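PDB 2BV2: ciona betagamma-crystallin from Ciona intestinalis, which binds calcium ions and serves as a structural component of the neuroectodermal visual system of this sea squirt. Local coordinates for residues Ile33-Ile37 / Pro65-Trp70; Ile37-Thr43 / Lys58-Tyr64. The contacts are given in a common frame with arbitrary orientation. Residue numbers count along the deposited sequence, not the author numbering.

Interaction 1: residues Ile33-Ile37 / Pro65-Trp70; sequences IVSSI and PNPGSW. With CA (calcium ion), chain C.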
loop_
_atom_site.group_PDB
_atom_site.type_symbol
_atom_site.label_atom_id
_atom_site.label_comp_id
_atom_site.label_asym_id
_atom_site.label_seq_id
_atom_site.Cartn_x
_atom_site.Cartn_y
_atom_site.Cartn_z
ATOM N N ILE A 33 3.488 8.540 -0.253
ATOM C CA ILE A 33 3.153 8.972 1.100
ATOM C C ILE A 33 2.800 7.872 2.072
ATOM O O ILE A 33 2.652 8.164 3.244
ATOM C CB ILE A 33 1.971 9.979 1.122
ATOM C CG1 ILE A 33 0.667 9.335 0.659
ATOM C CG2 ILE A 33 2.294 11.205 0.284
ATOM C CD1 ILE A 33 -0.529 10.245 0.889
ATOM N N VAL A 34 2.633 6.632 1.619
ATOM C CA VAL A 34 2.111 5.585 2.496
ATOM C C VAL A 34 3.140 5.150 3.550
ATOM O O VAL A 34 4.307 4.899 3.244
ATOM C CB VAL A 34 1.624 4.366 1.699
ATOM C CG1 VAL A 34 1.363 3.149 2.629
ATOM C CG2 VAL A 34 0.370 4.708 0.909
ATOM N N SER A 35 2.686 5.102 4.806
ATOM C CA SER A 35 3.525 4.734 5.922
ATOM C C SER A 35 2.947 3.596 6.791
ATOM O O SER A 35 3.653 3.069 7.626
ATOM C CB SER A 35 3.791 5.983 6.758
ATOM O OG SER A 35 4.501 6.970 6.023
ATOM N N SER A 36 1.659 3.252 6.636
ATOM C CA SER A 36 1.120 2.021 7.200
ATOM C C SER A 36 -0.031 1.495 6.339
ATOM O O SER A 36 -0.566 2.221 5.482
ATOM C CB SER A 36 0.643 2.240 8.635
ATOM O OG SER A 36 -0.408 3.188 8.709
ATOM N N ILE A 37 -0.390 0.233 6.569
ATOM C CA ILE A 37 -1.340 -0.483 5.714
ATOM C C ILE A 37 -2.152 -1.470 6.530
ATOM O O ILE A 37 -1.617 -2.120 7.413
ATOM C CB ILE A 37 -0.620 -1.269 4.569
ATOM C CG1 ILE A 37 0.096 -0.322 3.594
ATOM C CG2 ILE A 37 -1.615 -2.158 3.804
ATOM C CD1 ILE A 37 0.876 -1.071 2.512
ATOM N N PRO A 65 1.808 -1.754 10.709
ATOM C CA PRO A 65 1.851 -0.419 11.308
ATOM C C PRO A 65 2.975 0.514 10.848
ATOM O O PRO A 65 2.933 1.705 11.157
ATOM C CB PRO A 65 1.989 -0.718 12.809
ATOM C CG PRO A 65 2.656 -2.030 12.882
ATOM C CD PRO A 65 2.191 -2.809 11.676
ATOM N N ASN A 66 3.973 -0.022 10.154
ATOM C CA ASN A 66 5.045 0.797 9.571
ATOM C C ASN A 66 5.643 0.073 8.364
ATOM O O ASN A 66 5.377 -1.115 8.168
ATOM C CB ASN A 66 6.095 1.114 10.620
ATOM C CG ASN A 66 6.564 -0.110 11.336
ATOM O OD1 ASN A 66 6.859 -1.103 10.710
ATOM N ND2 ASN A 66 6.615 -0.054 12.668
ATOM N N PRO A 67 6.418 0.787 7.525
ATOM C CA PRO A 67 6.921 0.124 6.316
ATOM C C PRO A 67 7.844 -1.090 6.591
ATOM O O PRO A 67 7.812 -2.085 5.839
ATOM C CB PRO A 67 7.654 1.248 5.570
ATOM C CG PRO A 67 7.101 2.528 6.138
ATOM C CD PRO A 67 6.812 2.206 7.580
ATOM N N GLY A 68 8.601 -1.048 7.678
ATOM C CA GLY A 68 9.414 -2.197 8.090
ATOM C C GLY A 68 8.606 -3.468 8.248
ATOM O O GLY A 68 9.123 -4.558 7.994
ATOM N N SER A 69 7.329 -3.337 8.625
ATOM C CA SER A 69 6.485 -4.488 8.822
ATOM C C SER A 69 6.168 -5.205 7.513
ATOM O O SER A 69 5.834 -6.380 7.539
ATOM C CB SER A 69 5.206 -4.104 9.555
ATOM O OG SER A 69 4.327 -3.473 8.679
ATOM N N TRP A 70 6.276 -4.524 6.373
ATOM C CA TRP A 70 6.230 -5.234 5.067
ATOM C C TRP A 70 7.583 -5.367 4.351
ATOM O O TRP A 70 7.655 -5.899 3.245
ATOM C CB TRP A 70 5.168 -4.651 4.132
ATOM C CG TRP A 70 5.405 -3.255 3.601
ATOM C CD1 TRP A 70 6.191 -2.895 2.533
ATOM C CD2 TRP A 70 4.799 -2.048 4.074
ATOM N NE1 TRP A 70 6.117 -1.532 2.332
ATOM C CE2 TRP A 70 5.262 -0.993 3.255
ATOM C CE3 TRP A 70 3.895 -1.757 5.106
ATOM C CZ2 TRP A 70 4.878 0.342 3.459
ATOM C CZ3 TRP A 70 3.515 -0.441 5.308
ATOM C CH2 TRP A 70 4.001 0.595 4.487
HETATM CA CA CA C . 3.861 9.090 5.143
HETATM O O HOH W 1 5.912 9.768 6.018
#
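No hydrogen bond crosses this contact, although the backbones come within 4.7 Å at the CA atoms of S36 and N66. What faces the loop is the carbonyl of S35: its O lies 3.3 Å from CA of N66, in a CA-H...O contact (151° at the hydrogen), and 3.3 Å from CD of P67. S35 and S36 form a classic beta bulge opposite F6 of strand 2-6.

Next to the S35 carbonyl, the indole of W70 fills the space beside the strand. CD1 of I37 sits over one face, 4.0 Å from the centroid of the six-membered ring of W70 and 12° off its normal, a clear CH-pi contact. The ring edge runs along the backbone, with CH2 of W70 3.9 Å from C of S35 and CZ3 of W70 3.9 Å from CA of S36; CG1 of V34 adds an apolar touch 4.1 Å from CH2 of W70. Y57 meets the indole edge-to-face. The loop holds its own turn: OG of S69 donates a hydrogen bond to O of N66 at 2.6 Å.

Within 33-37 the calcium is held by O of I33 (2.4 Å), which takes no part in the loop contact, and by OG of S35 (2.4 Å), as in the N/D-N/D-X-X-S/T-S calcium motif of betagamma-crystallins; a water, E7 and D75 complete the site, and OG of S35 is also hydrogen-bonded to D74. S35 thus turns its side chain to the metal and its carbonyl to the loop, so the calcium site and the tryptophan-lined interior adjoin along one short piece of backbone.

Interaction 2: residues Ile37-Thr43 / Lys58-Tyr64; sequences IIVESGT and KLTPGKY. With SO4 (sulfate ion), chain F.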
loop_
_atom_site.group_PDB
_atom_site.type_symbol
_atom_site.label_atom_id
_atom_site.label_comp_id
_atom_site.label_asym_id
_atom_site.label_seq_id
_atom_site.Cartn_x
_atom_site.Cartn_y
_atom_site.Cartn_z
ATOM N N ILE A 37 -0.390 0.233 6.569
ATOM C CA ILE A 37 -1.340 -0.483 5.714
ATOM C C ILE A 37 -2.152 -1.470 6.530
ATOM O O ILE A 37 -1.617 -2.120 7.413
ATOM C CB ILE A 37 -0.620 -1.269 4.569
ATOM C CG1 ILE A 37 0.096 -0.322 3.594
ATOM C CG2 ILE A 37 -1.615 -2.158 3.804
ATOM C CD1 ILE A 37 0.876 -1.071 2.512
ATOM N N ILE A 38 -3.448 -1.573 6.226
ATOM C CA ILE A 38 -4.281 -2.637 6.738
ATOM C C ILE A 38 -4.827 -3.412 5.549
ATOM O O ILE A 38 -5.470 -2.835 4.662
ATOM C CB ILE A 38 -5.455 -2.113 7.576
ATOM C CG1 ILE A 38 -4.904 -1.452 8.849
ATOM C CG2 ILE A 38 -6.442 -3.271 7.891
ATOM C CD1 ILE A 38 -5.953 -0.868 9.768
ATOM N N VAL A 39 -4.560 -4.717 5.508
ATOM C CA VAL A 39 -5.219 -5.572 4.520
ATOM C C VAL A 39 -6.407 -6.222 5.211
ATOM O O VAL A 39 -6.229 -7.039 6.108
ATOM C CB VAL A 39 -4.270 -6.637 3.941
ATOM C CG1 VAL A 39 -5.003 -7.552 2.973
ATOM C CG2 VAL A 39 -3.091 -5.997 3.225
ATOM N N GLU A 40 -7.619 -5.858 4.791
ATOM C CA GLU A 40 -8.836 -6.437 5.365
ATOM C C GLU A 40 -9.108 -7.823 4.797
ATOM O O GLU A 40 -9.452 -8.742 5.534
ATOM C CB GLU A 40 -10.037 -5.534 5.114
ATOM C CG GLU A 40 -9.872 -4.119 5.640
ATOM C CD GLU A 40 -9.987 -4.015 7.150
ATOM O OE1 GLU A 40 -9.987 -5.054 7.843
ATOM O OE2 GLU A 40 -10.083 -2.875 7.652
ATOM N N SER A 41 -8.941 -7.963 3.482
ATOM C CA SER A 41 -9.123 -9.237 2.799
ATOM C C SER A 41 -8.275 -9.271 1.551
ATOM O O SER A 41 -7.905 -8.233 1.030
ATOM C CB SER A 41 -10.596 -9.422 2.417
ATOM O OG SER A 41 -11.040 -8.346 1.606
ATOM N N GLY A 42 -7.985 -10.480 1.080
ATOM C CA GLY A 42 -7.227 -10.692 -0.128
ATOM C C GLY A 42 -5.744 -10.667 0.129
ATOM O O GLY A 42 -5.298 -10.246 1.201
ATOM N N THR A 43 -4.985 -11.171 -0.841
ATOM C CA THR A 43 -3.534 -11.018 -0.845
ATOM C C THR A 43 -3.220 -9.914 -1.853
ATOM O O THR A 43 -3.829 -9.857 -2.920
ATOM C CB THR A 43 -2.799 -12.314 -1.224
ATOM O OG1 THR A 43 -3.134 -13.354 -0.290
ATOM C CG2 THR A 43 -1.293 -12.094 -1.187
ATOM N N LYS A 58 4.689 -8.525 -0.692
ATOM C CA LYS A 58 3.477 -9.317 -0.557
ATOM C C LYS A 58 2.854 -9.141 0.820
ATOM O O LYS A 58 3.531 -9.243 1.851
ATOM C CB LYS A 58 3.801 -10.791 -0.767
ATOM C CG LYS A 58 2.590 -11.676 -0.983
ATOM C CD LYS A 58 3.047 -13.125 -1.101
ATOM C CE LYS A 58 1.890 -14.059 -1.249
ATOM N NZ LYS A 58 2.353 -15.459 -1.111
ATOM N N LEU A 59 1.549 -8.910 0.822
ATOM C CA LEU A 59 0.810 -8.566 2.028
ATOM C C LEU A 59 -0.409 -9.428 2.046
ATOM O O LEU A 59 -1.113 -9.512 1.034
ATOM C CB LEU A 59 0.337 -7.114 1.967
ATOM C CG LEU A 59 1.232 -5.991 2.455
ATOM C CD1 LEU A 59 2.652 -6.159 2.040
ATOM C CD2 LEU A 59 0.633 -4.685 1.950
ATOM N N THR A 60 -0.630 -10.100 3.172
ATOM C CA THR A 60 -1.836 -10.895 3.402
ATOM C C THR A 60 -2.635 -10.205 4.498
ATOM O O THR A 60 -2.127 -9.267 5.138
ATOM C CB THR A 60 -1.467 -12.331 3.807
ATOM O OG1 THR A 60 -0.658 -12.305 4.988
ATOM C CG2 THR A 60 -0.684 -12.994 2.694
ATOM N N PRO A 61 -3.892 -10.635 4.705
ATOM C CA PRO A 61 -4.755 -9.994 5.691
ATOM C C PRO A 61 -4.104 -9.763 7.056
ATOM O O PRO A 61 -3.484 -10.659 7.615
ATOM C CB PRO A 61 -5.943 -10.961 5.785
ATOM C CG PRO A 61 -6.039 -11.528 4.411
ATOM C CD PRO A 61 -4.591 -11.735 4.020
ATOM N N GLY A 62 -4.266 -8.550 7.579
ATOM C CA GLY A 62 -3.608 -8.145 8.809
ATOM C C GLY A 62 -3.203 -6.686 8.765
ATOM O O GLY A 62 -3.426 -5.994 7.772
ATOM N N LYS A 63 -2.598 -6.238 9.860
ATOM C CA LYS A 63 -2.171 -4.873 10.018
ATOM C C LYS A 63 -0.646 -4.745 9.919
ATOM O O LYS A 63 0.110 -5.576 10.419
ATOM C CB LYS A 63 -2.670 -4.321 11.351
ATOM C CG LYS A 63 -4.185 -4.338 11.487
ATOM C CD LYS A 63 -4.666 -3.649 12.769
ATOM C CE LYS A 63 -6.212 -3.625 12.865
ATOM N NZ LYS A 63 -6.769 -3.057 14.154
ATOM N N TYR A 64 -0.233 -3.670 9.260
ATOM C CA TYR A 64 1.166 -3.373 8.975
ATOM C C TYR A 64 1.402 -1.928 9.436
ATOM O O TYR A 64 1.178 -0.974 8.668
ATOM C CB TYR A 64 1.413 -3.522 7.474
ATOM C CG TYR A 64 1.239 -4.935 6.961
ATOM C CD1 TYR A 64 -0.013 -5.404 6.574
ATOM C CD2 TYR A 64 2.324 -5.788 6.854
ATOM C CE1 TYR A 64 -0.173 -6.697 6.091
ATOM C CE2 TYR A 64 2.188 -7.074 6.388
ATOM C CZ TYR A 64 0.940 -7.533 6.001
ATOM O OH TYR A 64 0.806 -8.848 5.527
HETATM S S SO4 F . -10.425 -13.477 1.982
HETATM O O1 SO4 F . -9.272 -12.800 1.399
HETATM O O2 SO4 F . -10.210 -14.917 1.956
HETATM O O3 SO4 F . -10.605 -13.032 3.362
HETATM O O4 SO4 F . -11.624 -13.134 1.223
#
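I37, V39 and T43 bury the most surface here, 74 to 79 Å² each. The first two lie on strand 36-41, which runs antiparallel to strand 62-64 (169° between the short axes). I37 pairs with Y64 through two hydrogen bonds, I37 N to Y64 O at 2.9 Å and Y64 N to I37 O at 2.8 Å; V39 and G62 repeat the exchange at 2.8 Å (V39 N to G62 O) and 2.9 Å (G62 N to V39 O).

On the face they share with Y64, both side chains turn inward to L59: CD1 of I37 is 3.7 Å from CD2 of L59, and CG2 of V39 is 3.8 Å from CB of L59. Farther on, past a classic bulge at E40 and S41 opposite K2, T43 packs its CG2 3.7 Å from CE of K58 and 3.4 Å from O of L59.

Segment 58-64 leaves one sheet at L59 and joins the other at G62, the crossing between sheets expected in the Greek key beta-sandwich of a betagamma-crystallin domain.

How the interactions relate
Both interactions use strand 36-41 and share I37, whose backbone pairs with Y64 in interaction 2 while its CD1 lies on the W70 ring of interaction 1. Interaction 1 is the buried one, made mainly of aromatic and apolar packing beside a calcium site, with a CA-H...O contact in place of conventional hydrogen bonds; interaction 2, nested inside it along the chain, is partly buried, its strands joined by regular backbone hydrogen bonds, with I37, V39 and L59 inside and K58 and K63 exposed. The two meet where CB of W70 packs 3.6 Å from CD1 of L59, continuing the interior from sheet to loop; nearer the surface, OG of S69 packs 3.2 Å from CB of Y64.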